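Local coordinates for protein NAD-dependent epimerase/dehydratase (Bacteroides thetaiotaomicron, PDB 3DHN) that probably binds NAD(P) in a Rossmann-type domain and may act as an oxidoreductase of the epimerase/dehydratase family, its substrate being unknown, at residues A[89-93]-A[140-144]; A[96-100]-A[149-155]; A[156-162]-A[211-217]; A[162-166]-A[189-193]. All blocks are in the same frame, centred on the assembly; numbering follows the deposited sequence.

Interaction 1: A[89-93]-A[140-144]; sequences IKVYL and ALGEF
Phe144 lays one face of its ring under Tyr92 CB, the tight centre of a helix-to-helix contact in a Rossmann-type domain: helices 87-101 and 135-149 pack against the same main sheet, and these two segments cross at -44° with axes 10.0 Å apart. Tyr92 CB stands 3.5 Å from the centroid of the Phe144 ring, almost on its normal, a CH-pi contact. Phe144 CG lies anti to the backbone N (chi1 179°), which carries the ring across to helix 87-101, where Leu93 CG meets its edge in plane. The Tyr92 ring crosses Leu141 at about a right angle, CZ lying 3.9 Å from Leu141 CD1, and Met109 of strand 106-110 touches Tyr92, Leu141 and Phe144. A long flat side chain suits this wide spacing; an alanine at Phe144 would probably leave Tyr92 CB with no ring beneath it and open a gap beside Leu93. The partly exposed side, at Glu143, is looser: its carboxylate leads away from helix 87-101 and only CB comes near, 4.0 Å from Ile89 CD1. Ile89 itself belongs to the close part, since small Ala140 admits its tip and Ile89 CD1 comes within 3.0 Å of Ala140 O.

Interaction 2: A[96-100]-A[149-155]; sequences IDGVK and LMKEKEI
Lys100 NZ gives a hydrogen bond of 2.6 Å to Glu152 OE2, within a salt bridge, meeting the syn lone pair of that oxygen. The same ammonium makes a second, weaker salt bridge inside its own helix, 3.2 Å from Asp97 OD1, so one cation stands between two carboxylates and probably eases the repulsion between them. A bend at chi3 (-62°) turns the lysine's end toward Glu152. The other carboxylate oxygen is engaged within the loop: Glu154 N bonds to Glu152 OE1 over 3.1 Å at 161°, coming from above the carboxylate plane, and Lys153 N adds a weak bond to it. Glutamate therefore suits this place, since one oxygen faces the helix while the other holds the two amides that follow it. The loop is the link of a Rossmann-type alpha-beta unit, leaving helix 135-149 by a type I turn from Leu149 to Glu152 and entering strand 156-161. Glu152 O accepts from the indole NE1 of Trp157. Beneath the charges lies an apolar layer of branched residues: Ile96 CD1 is 3.7 Å from Leu149 CD2, and Val99 CG1 is 3.9 Å from Ile155 CD1. Phe107 of strand 106-110 touches Ile96, Val99 and Ile155.

Interaction 3: A[156-162]-A[211-217]; sequences DWVFFSP and HQERFTI
The rings of Phe160 and Phe215 form an offset stack, their planes 8° apart and centroids 4.0 Å apart; His210 also stacks with Phe215, and Tyr197 with Phe160. Val158 CG1 presses on the edge of Phe215, 3.4 Å from CE1. On the other side of the sheet, Arg214 CG meets the Phe159 ring at its edge. Trp157 has the backbone of Gln212 and Glu213 over one face, Gln212 CA lying 3.7 Å from the centroid of the five-membered ring; chi1 of 60° folds the indole across that chain. A serine in place of Trp157 would probably bare this backbone and leave Glu152 O without its indole donor. These are neighbouring parallel strands of the Rossmann-type sheet, paired from Val158 with Glu213 onward. The backbone bonds alternate, among them Phe159 N to Glu213 O and Phe215 N to Phe159 O. Asp156 suits the strand's start: its OD2 takes His211 ND1 in the imidazole plane at 2.9 Å and 170° and pairs with Arg106, while OD1 receives Gln212 N. Arg214 sends NH1 to Ser161 OG, 2.9 Å away within the guanidinium plane, and its NE forms a salt bridge with Asp180; Ser161 OG also bonds to Gly112 O.

Interaction 4: A[162-166]-A[189-193]; sequences PAADM and NSHIS
Ser190 grips the turn before strand 165-167 with two oxygens, opening a short parallel pair with strand 191-193 beside the main sheet of the Rossmann-type domain. Among the hydrogen bonds, Ala164 N gives one of 3.0 Å to Ser190 OG at 160°, and the next amide, Asp165 N, goes to Ser190 O. Serine suits the site because its short hydroxyl, anti to the backbone N at chi1 171°, meets an amide of the turn just ahead of the paired residues. The ladder continues with Ile192 N, 3.2 Å from Asp165 O. Ser193 is the N-cap of helix 194-206, its OG accepting from Asp196 N. The amide N of Ala163, by contrast, is buried without a partner.

Weaker CA-H...O contacts supplement the ladder: His191 CA approaches Asp165 O, and Met166 CA lies 3.3 Å from Ile192 O. One aromatic contact leads outward, the His191 ring meeting that of Tyr219 edge-to-face, while His191 NE2 makes a weak bond to Asp185.

The apolar contacts fall on the side of Met166 and Ile192. These two side chains run alongside each other and point the same way, with the selenium of the selenomethionine 4.1 Å from Ile192 CG2. Ala163 fits where space is short, its methyl pressed against the Ser190 hydroxyl and the His191 carbonyl carbon, and the same Ala163 CB lies 3.8 Å from Ile192 CG2.

In the fold
Interactions 1 and 2 follow helix 87-101 along its length, their centres about 13 Å apart; they touch where Phe144 CZ comes 4.3 Å from Ile96 CG2. Helix 135-149 then leads through the loop of interaction 2 into strand 156-161 of interaction 3, whose Phe159 CZ packs 3.8 Å from Leu141 CD1 of interaction 1. Interaction 4 is nested inside the chain loop closed by interaction 3 and shares Pro162 with it; Ile217 CD1 and Ile192 CD1 meet there at 3.9 Å. Interactions 2 and 4 lie on opposite sides of the chain's centre, their own centres about 27 Å apart. Interactions 1 to 3 join helices and strands around the main sheet; interaction 4 is a short strand pair at the end of strand 156-161.

Interaction 1: A[89-93]-A[140-144]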
# COMPACT_ATOMS: atom_id res chain seq x y z
N ILE A 89 -9.60 -10.18 -5.90
CA ILE A 89 -8.42 -11.01 -5.70
C ILE A 89 -7.72 -11.20 -7.05
O ILE A 89 -6.49 -11.17 -7.14
CB ILE A 89 -8.80 -12.42 -5.18
CG1 ILE A 89 -9.45 -12.31 -3.79
CG2 ILE A 89 -7.56 -13.31 -5.13
CD1 ILE A 89 -8.46 -12.43 -2.64
N LYS A 90 -8.52 -11.39 -8.09
CA LYS A 90 -8.01 -11.60 -9.44
C LYS A 90 -7.21 -10.40 -9.93
O LYS A 90 -6.19 -10.57 -10.60
CB LYS A 90 -9.17 -11.90 -10.40
N VAL A 91 -7.67 -9.20 -9.60
CA VAL A 91 -6.98 -7.99 -10.02
C VAL A 91 -5.68 -7.76 -9.25
O VAL A 91 -4.70 -7.26 -9.81
CB VAL A 91 -7.87 -6.74 -9.87
CG1 VAL A 91 -7.07 -5.49 -10.15
CG2 VAL A 91 -9.05 -6.83 -10.84
N TYR A 92 -5.68 -8.11 -7.96
CA TYR A 92 -4.47 -7.95 -7.14
C TYR A 92 -3.36 -8.79 -7.76
O TYR A 92 -2.20 -8.38 -7.79
CB TYR A 92 -4.70 -8.42 -5.70
CG TYR A 92 -5.58 -7.52 -4.85
CD1 TYR A 92 -5.46 -6.13 -4.91
CD2 TYR A 92 -6.50 -8.06 -3.93
CE1 TYR A 92 -6.22 -5.30 -4.10
CE2 TYR A 92 -7.27 -7.23 -3.12
CZ TYR A 92 -7.12 -5.85 -3.20
OH TYR A 92 -7.89 -5.03 -2.41
N LEU A 93 -3.73 -9.97 -8.27
CA LEU A 93 -2.77 -10.88 -8.90
C LEU A 93 -2.22 -10.34 -10.21
O LEU A 93 -1.01 -10.40 -10.45
CB LEU A 93 -3.42 -12.24 -9.17
CG LEU A 93 -3.00 -13.42 -8.29
CD1 LEU A 93 -3.58 -14.71 -8.88
CD2 LEU A 93 -1.48 -13.52 -8.21
N ALA A 140 -10.93 -10.07 1.41
CA ALA A 140 -10.28 -10.29 0.12
C ALA A 140 -8.84 -9.81 0.13
O ALA A 140 -7.95 -10.47 -0.42
CB ALA A 140 -11.07 -9.59 -0.99
N LEU A 141 -8.60 -8.66 0.75
CA LEU A 141 -7.25 -8.13 0.81
C LEU A 141 -6.40 -9.00 1.72
O LEU A 141 -5.24 -9.29 1.42
CB LEU A 141 -7.28 -6.69 1.32
CG LEU A 141 -5.95 -5.95 1.39
CD1 LEU A 141 -5.14 -6.17 0.12
CD2 LEU A 141 -6.23 -4.47 1.60
N GLY A 142 -6.99 -9.45 2.82
CA GLY A 142 -6.26 -10.29 3.75
C GLY A 142 -5.94 -11.64 3.15
O GLY A 142 -4.89 -12.22 3.42
N GLU A 143 -6.87 -12.14 2.33
CA GLU A 143 -6.70 -13.44 1.70
C GLU A 143 -5.63 -13.42 0.61
O GLU A 143 -4.93 -14.41 0.39
CB GLU A 143 -8.03 -13.92 1.10
CG GLU A 143 -8.37 -15.35 1.48
CD GLU A 143 -8.93 -15.46 2.89
OE1 GLU A 143 -10.17 -15.42 3.06
OE2 GLU A 143 -8.12 -15.56 3.85
N PHE A 144 -5.49 -12.29 -0.07
CA PHE A 144 -4.48 -12.17 -1.10
C PHE A 144 -3.09 -12.34 -0.49
O PHE A 144 -2.26 -13.08 -1.01
CB PHE A 144 -4.55 -10.82 -1.80
CG PHE A 144 -3.51 -10.65 -2.87
CD1 PHE A 144 -3.55 -11.43 -4.02
CD2 PHE A 144 -2.48 -9.73 -2.71
CE1 PHE A 144 -2.56 -11.31 -4.99
CE2 PHE A 144 -1.48 -9.61 -3.67
CZ PHE A 144 -1.52 -10.40 -4.82

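Interaction 2: A[96-100]-A[149-155]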
# COMPACT_ATOMS: atom_id res chain seq x y z
N ILE A 96 0.66 -7.67 -9.61
CA ILE A 96 1.98 -8.16 -9.23
C ILE A 96 2.62 -8.98 -10.35
O ILE A 96 3.83 -8.93 -10.55
CB ILE A 96 1.93 -9.00 -7.92
CG1 ILE A 96 3.36 -9.32 -7.46
CG2 ILE A 96 1.15 -10.29 -8.14
CD1 ILE A 96 3.46 -9.79 -6.02
N ASP A 97 1.80 -9.71 -11.09
CA ASP A 97 2.32 -10.50 -12.20
C ASP A 97 2.72 -9.57 -13.34
O ASP A 97 3.64 -9.87 -14.11
CB ASP A 97 1.30 -11.54 -12.66
CG ASP A 97 1.08 -12.62 -11.61
OD1 ASP A 97 2.01 -12.90 -10.83
OD2 ASP A 97 -0.03 -13.20 -11.59
N GLY A 98 2.05 -8.44 -13.45
CA GLY A 98 2.39 -7.50 -14.51
C GLY A 98 3.71 -6.84 -14.16
O GLY A 98 4.54 -6.57 -15.04
N VAL A 99 3.92 -6.59 -12.87
CA VAL A 99 5.15 -5.98 -12.39
C VAL A 99 6.35 -6.93 -12.56
O VAL A 99 7.45 -6.49 -12.89
CB VAL A 99 5.01 -5.57 -10.90
CG1 VAL A 99 6.34 -5.09 -10.37
CG2 VAL A 99 3.97 -4.47 -10.76
N LYS A 100 6.13 -8.22 -12.32
CA LYS A 100 7.20 -9.20 -12.47
C LYS A 100 7.58 -9.37 -13.94
O LYS A 100 8.76 -9.44 -14.28
CB LYS A 100 6.78 -10.55 -11.88
CG LYS A 100 6.77 -10.60 -10.36
CD LYS A 100 6.53 -12.02 -9.85
CE LYS A 100 5.17 -12.55 -10.28
NZ LYS A 100 4.86 -13.90 -9.73
N LEU A 149 0.67 -13.81 -1.58
CA LEU A 149 1.93 -13.14 -1.29
C LEU A 149 2.89 -13.99 -0.47
O LEU A 149 4.09 -14.00 -0.73
CB LEU A 149 1.70 -11.80 -0.57
CG LEU A 149 1.29 -10.61 -1.46
CD1 LEU A 149 1.29 -9.34 -0.62
CD2 LEU A 149 2.27 -10.46 -2.62
N MSE A 150 2.35 -14.71 0.51
CA MSE A 150 3.19 -15.54 1.37
C MSE A 150 3.95 -16.65 0.65
O MSE A 150 4.85 -17.25 1.23
CB MSE A 150 2.35 -16.15 2.50
CG MSE A 150 2.07 -15.18 3.64
SE MSE A 150 3.70 -14.47 4.44
CE MSE A 150 4.04 -15.87 5.75
N LYS A 151 3.61 -16.91 -0.60
CA LYS A 151 4.30 -17.96 -1.36
C LYS A 151 5.16 -17.41 -2.49
O LYS A 151 5.86 -18.16 -3.16
CB LYS A 151 3.28 -18.95 -1.93
CG LYS A 151 2.55 -19.75 -0.87
CD LYS A 151 1.42 -20.55 -1.48
CE LYS A 151 0.42 -20.98 -0.42
NZ LYS A 151 -0.95 -21.00 -1.00
N GLU A 152 5.11 -16.10 -2.69
CA GLU A 152 5.87 -15.44 -3.75
C GLU A 152 7.35 -15.29 -3.41
O GLU A 152 7.71 -14.76 -2.35
CB GLU A 152 5.27 -14.06 -4.01
CG GLU A 152 5.98 -13.24 -5.07
CD GLU A 152 5.86 -13.84 -6.46
OE1 GLU A 152 6.62 -14.79 -6.77
OE2 GLU A 152 5.00 -13.37 -7.23
N LYS A 153 8.22 -15.74 -4.31
CA LYS A 153 9.66 -15.64 -4.08
C LYS A 153 10.38 -15.03 -5.27
O LYS A 153 11.59 -14.81 -5.22
CB LYS A 153 10.26 -17.02 -3.79
CG LYS A 153 9.84 -17.64 -2.46
CD LYS A 153 10.79 -18.76 -2.07
CE LYS A 153 10.45 -19.32 -0.70
NZ LYS A 153 9.12 -19.99 -0.67
N GLU A 154 9.65 -14.75 -6.34
CA GLU A 154 10.27 -14.22 -7.54
C GLU A 154 10.34 -12.70 -7.65
O GLU A 154 10.59 -12.16 -8.71
CB GLU A 154 9.60 -14.83 -8.78
CG GLU A 154 9.58 -16.36 -8.73
CD GLU A 154 9.17 -17.00 -10.04
OE1 GLU A 154 10.02 -17.10 -10.96
OE2 GLU A 154 8.00 -17.41 -10.16
N ILE A 155 10.11 -12.02 -6.53
CA ILE A 155 10.22 -10.56 -6.48
C ILE A 155 10.36 -10.14 -5.03
O ILE A 155 9.95 -10.86 -4.12
CB ILE A 155 8.96 -9.87 -7.09
CG1 ILE A 155 9.23 -8.37 -7.26
CG2 ILE A 155 7.74 -10.10 -6.19
CD1 ILE A 155 8.15 -7.65 -8.05

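Interaction 3: A[156-162]-A[211-217]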
# COMPACT_ATOMS: atom_id res chain seq x y z
N ASP A 156 10.98 -8.99 -4.78
CA ASP A 156 11.11 -8.51 -3.41
C ASP A 156 9.89 -7.66 -3.09
O ASP A 156 9.85 -6.47 -3.41
CB ASP A 156 12.40 -7.71 -3.22
CG ASP A 156 12.53 -7.14 -1.81
OD1 ASP A 156 11.80 -7.62 -0.91
OD2 ASP A 156 13.36 -6.23 -1.60
N TRP A 157 8.88 -8.28 -2.49
CA TRP A 157 7.64 -7.60 -2.15
C TRP A 157 7.57 -7.18 -0.69
O TRP A 157 8.23 -7.76 0.17
CB TRP A 157 6.43 -8.50 -2.45
CG TRP A 157 6.44 -9.80 -1.68
CD1 TRP A 157 7.06 -10.96 -2.04
CD2 TRP A 157 5.81 -10.07 -0.42
NE1 TRP A 157 6.87 -11.93 -1.09
CE2 TRP A 157 6.10 -11.41 -0.08
CE3 TRP A 157 5.04 -9.30 0.46
CZ2 TRP A 157 5.65 -12.00 1.10
CZ3 TRP A 157 4.58 -9.89 1.64
CH2 TRP A 157 4.89 -11.22 1.95
N VAL A 158 6.74 -6.18 -0.42
CA VAL A 158 6.52 -5.67 0.93
C VAL A 158 5.05 -5.29 0.99
O VAL A 158 4.56 -4.51 0.17
CB VAL A 158 7.39 -4.43 1.23
CG1 VAL A 158 7.11 -3.92 2.63
CG2 VAL A 158 8.87 -4.76 1.10
N PHE A 159 4.33 -5.87 1.95
CA PHE A 159 2.91 -5.61 2.16
C PHE A 159 2.85 -4.72 3.41
O PHE A 159 3.21 -5.16 4.50
CB PHE A 159 2.18 -6.94 2.40
CG PHE A 159 0.68 -6.85 2.40
CD1 PHE A 159 -0.02 -6.58 1.23
CD2 PHE A 159 -0.04 -7.13 3.57
CE1 PHE A 159 -1.43 -6.60 1.21
CE2 PHE A 159 -1.44 -7.15 3.56
CZ PHE A 159 -2.14 -6.89 2.38
N PHE A 160 2.40 -3.47 3.25
CA PHE A 160 2.36 -2.54 4.38
C PHE A 160 0.95 -2.39 4.98
O PHE A 160 0.11 -1.66 4.46
CB PHE A 160 2.92 -1.18 3.93
CG PHE A 160 3.21 -0.20 5.05
CD1 PHE A 160 3.31 -0.62 6.37
CD2 PHE A 160 3.41 1.15 4.76
CE1 PHE A 160 3.59 0.29 7.39
CE2 PHE A 160 3.69 2.07 5.77
CZ PHE A 160 3.79 1.64 7.09
N SER A 161 0.71 -3.10 6.08
CA SER A 161 -0.58 -3.07 6.78
C SER A 161 -0.74 -1.81 7.62
O SER A 161 -0.03 -1.63 8.61
CB SER A 161 -0.72 -4.28 7.72
OG SER A 161 -0.90 -5.51 7.03
N PRO A 162 -1.69 -0.93 7.26
CA PRO A 162 -1.91 0.29 8.04
C PRO A 162 -2.62 -0.07 9.35
O PRO A 162 -2.99 -1.22 9.55
CB PRO A 162 -2.83 1.11 7.14
CG PRO A 162 -3.62 0.04 6.41
CD PRO A 162 -2.55 -0.96 6.06
N HIS A 211 12.04 -7.15 3.45
CA HIS A 211 12.11 -7.95 2.23
C HIS A 211 11.17 -9.15 2.25
O HIS A 211 11.23 -9.98 3.16
CB HIS A 211 13.54 -8.43 2.00
CG HIS A 211 14.55 -7.33 2.02
ND1 HIS A 211 14.70 -6.45 0.97
CD2 HIS A 211 15.42 -6.93 2.98
CE1 HIS A 211 15.62 -5.55 1.29
NE2 HIS A 211 16.07 -5.82 2.50
N GLN A 212 10.33 -9.25 1.22
CA GLN A 212 9.39 -10.36 1.09
C GLN A 212 8.65 -10.59 2.40
O GLN A 212 8.66 -11.70 2.94
CB GLN A 212 10.14 -11.64 0.67
CG GLN A 212 11.06 -11.47 -0.54
CD GLN A 212 11.69 -12.79 -1.00
OE1 GLN A 212 11.44 -13.25 -2.12
NE2 GLN A 212 12.50 -13.39 -0.15
N GLU A 213 8.01 -9.54 2.91
CA GLU A 213 7.27 -9.66 4.16
C GLU A 213 6.32 -8.49 4.40
O GLU A 213 6.30 -7.50 3.67
CB GLU A 213 8.25 -9.76 5.33
CG GLU A 213 9.04 -8.49 5.62
CD GLU A 213 10.27 -8.76 6.50
OE1 GLU A 213 10.13 -9.47 7.51
OE2 GLU A 213 11.36 -8.25 6.17
N ARG A 214 5.52 -8.63 5.45
CA ARG A 214 4.57 -7.59 5.83
C ARG A 214 5.07 -6.88 7.08
O ARG A 214 5.76 -7.48 7.91
CB ARG A 214 3.20 -8.23 6.12
CG ARG A 214 2.11 -7.27 6.63
CD ARG A 214 2.08 -7.17 8.15
NE ARG A 214 1.64 -8.41 8.79
CZ ARG A 214 0.39 -8.87 8.80
NH1 ARG A 214 -0.58 -8.19 8.20
NH2 ARG A 214 0.11 -10.03 9.39
N PHE A 215 4.75 -5.58 7.18
CA PHE A 215 5.07 -4.83 8.39
C PHE A 215 3.89 -3.90 8.64
O PHE A 215 3.01 -3.75 7.77
CB PHE A 215 6.44 -4.10 8.33
CG PHE A 215 6.47 -2.87 7.47
CD1 PHE A 215 6.46 -2.96 6.08
CD2 PHE A 215 6.62 -1.62 8.05
CE1 PHE A 215 6.60 -1.81 5.29
CE2 PHE A 215 6.76 -0.47 7.28
CZ PHE A 215 6.75 -0.57 5.89
N THR A 216 3.84 -3.29 9.82
CA THR A 216 2.72 -2.44 10.16
C THR A 216 3.10 -1.18 10.93
O THR A 216 4.26 -0.98 11.30
CB THR A 216 1.66 -3.26 10.95
OG1 THR A 216 0.46 -2.50 11.12
CG2 THR A 216 2.21 -3.66 12.32
N ILE A 217 2.11 -0.33 11.20
CA ILE A 217 2.35 0.94 11.86
C ILE A 217 1.17 1.33 12.75
O ILE A 217 0.06 0.83 12.58
CB ILE A 217 2.56 2.04 10.77
CG1 ILE A 217 2.98 3.36 11.41
CG2 ILE A 217 1.26 2.25 9.97
CD1 ILE A 217 3.40 4.43 10.39

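Interaction 4: A[162-166]-A[189-193]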
# COMPACT_ATOMS: atom_id res chain seq x y z
N PRO A 162 -1.69 -0.93 7.26
CA PRO A 162 -1.91 0.29 8.04
C PRO A 162 -2.62 -0.07 9.35
O PRO A 162 -2.99 -1.22 9.55
CB PRO A 162 -2.83 1.11 7.14
CG PRO A 162 -3.62 0.04 6.41
CD PRO A 162 -2.55 -0.96 6.06
N ALA A 163 -2.82 0.91 10.22
CA ALA A 163 -3.53 0.70 11.48
C ALA A 163 -5.01 0.48 11.14
O ALA A 163 -5.46 0.88 10.07
CB ALA A 163 -3.37 1.91 12.40
N ALA A 164 -5.77 -0.12 12.06
CA ALA A 164 -7.19 -0.39 11.81
C ALA A 164 -8.00 0.83 11.40
O ALA A 164 -8.93 0.72 10.60
CB ALA A 164 -7.82 -1.05 13.04
N ASP A 165 -7.65 2.00 11.92
CA ASP A 165 -8.37 3.24 11.60
C ASP A 165 -7.41 4.29 11.02
O ASP A 165 -6.66 4.93 11.76
CB ASP A 165 -9.07 3.76 12.85
CG ASP A 165 -9.81 5.06 12.62
OD1 ASP A 165 -10.33 5.27 11.51
OD2 ASP A 165 -9.89 5.88 13.57
N MSE A 166 -7.45 4.46 9.70
CA MSE A 166 -6.59 5.42 9.01
C MSE A 166 -7.39 6.53 8.32
O MSE A 166 -8.26 6.25 7.49
CB MSE A 166 -5.71 4.71 7.99
CG MSE A 166 -4.89 5.65 7.12
SE MSE A 166 -3.49 4.75 6.12
CE MSE A 166 -4.57 3.45 5.17
N ASN A 189 -6.87 1.79 21.11
CA ASN A 189 -7.24 2.04 19.72
C ASN A 189 -6.04 2.00 18.77
O ASN A 189 -4.95 2.46 19.10
CB ASN A 189 -7.97 3.38 19.58
CG ASN A 189 -9.40 3.32 20.09
OD1 ASN A 189 -9.65 3.40 21.29
ND2 ASN A 189 -10.35 3.15 19.17
N SER A 190 -6.28 1.43 17.59
CA SER A 190 -5.27 1.31 16.56
C SER A 190 -5.53 2.34 15.47
O SER A 190 -6.49 2.22 14.70
CB SER A 190 -5.31 -0.11 15.97
OG SER A 190 -4.48 -0.22 14.82
N HIS A 191 -4.68 3.36 15.40
CA HIS A 191 -4.86 4.40 14.40
C HIS A 191 -3.56 5.00 13.86
O HIS A 191 -2.49 4.87 14.47
CB HIS A 191 -5.76 5.52 14.94
CG HIS A 191 -5.24 6.18 16.18
ND1 HIS A 191 -5.21 7.55 16.34
CD2 HIS A 191 -4.75 5.66 17.34
CE1 HIS A 191 -4.73 7.84 17.53
NE2 HIS A 191 -4.44 6.71 18.16
N ILE A 192 -3.67 5.65 12.72
CA ILE A 192 -2.55 6.31 12.08
C ILE A 192 -3.09 7.31 11.05
O ILE A 192 -4.19 7.12 10.51
CB ILE A 192 -1.64 5.29 11.34
CG1 ILE A 192 -0.31 5.96 10.94
CG2 ILE A 192 -2.35 4.74 10.11
CD1 ILE A 192 0.55 6.36 12.15
N SER A 193 -2.34 8.38 10.80
CA SER A 193 -2.78 9.35 9.81
C SER A 193 -2.34 8.87 8.44
O SER A 193 -1.36 8.12 8.31
CB SER A 193 -2.16 10.73 10.06
OG SER A 193 -0.79 10.74 9.72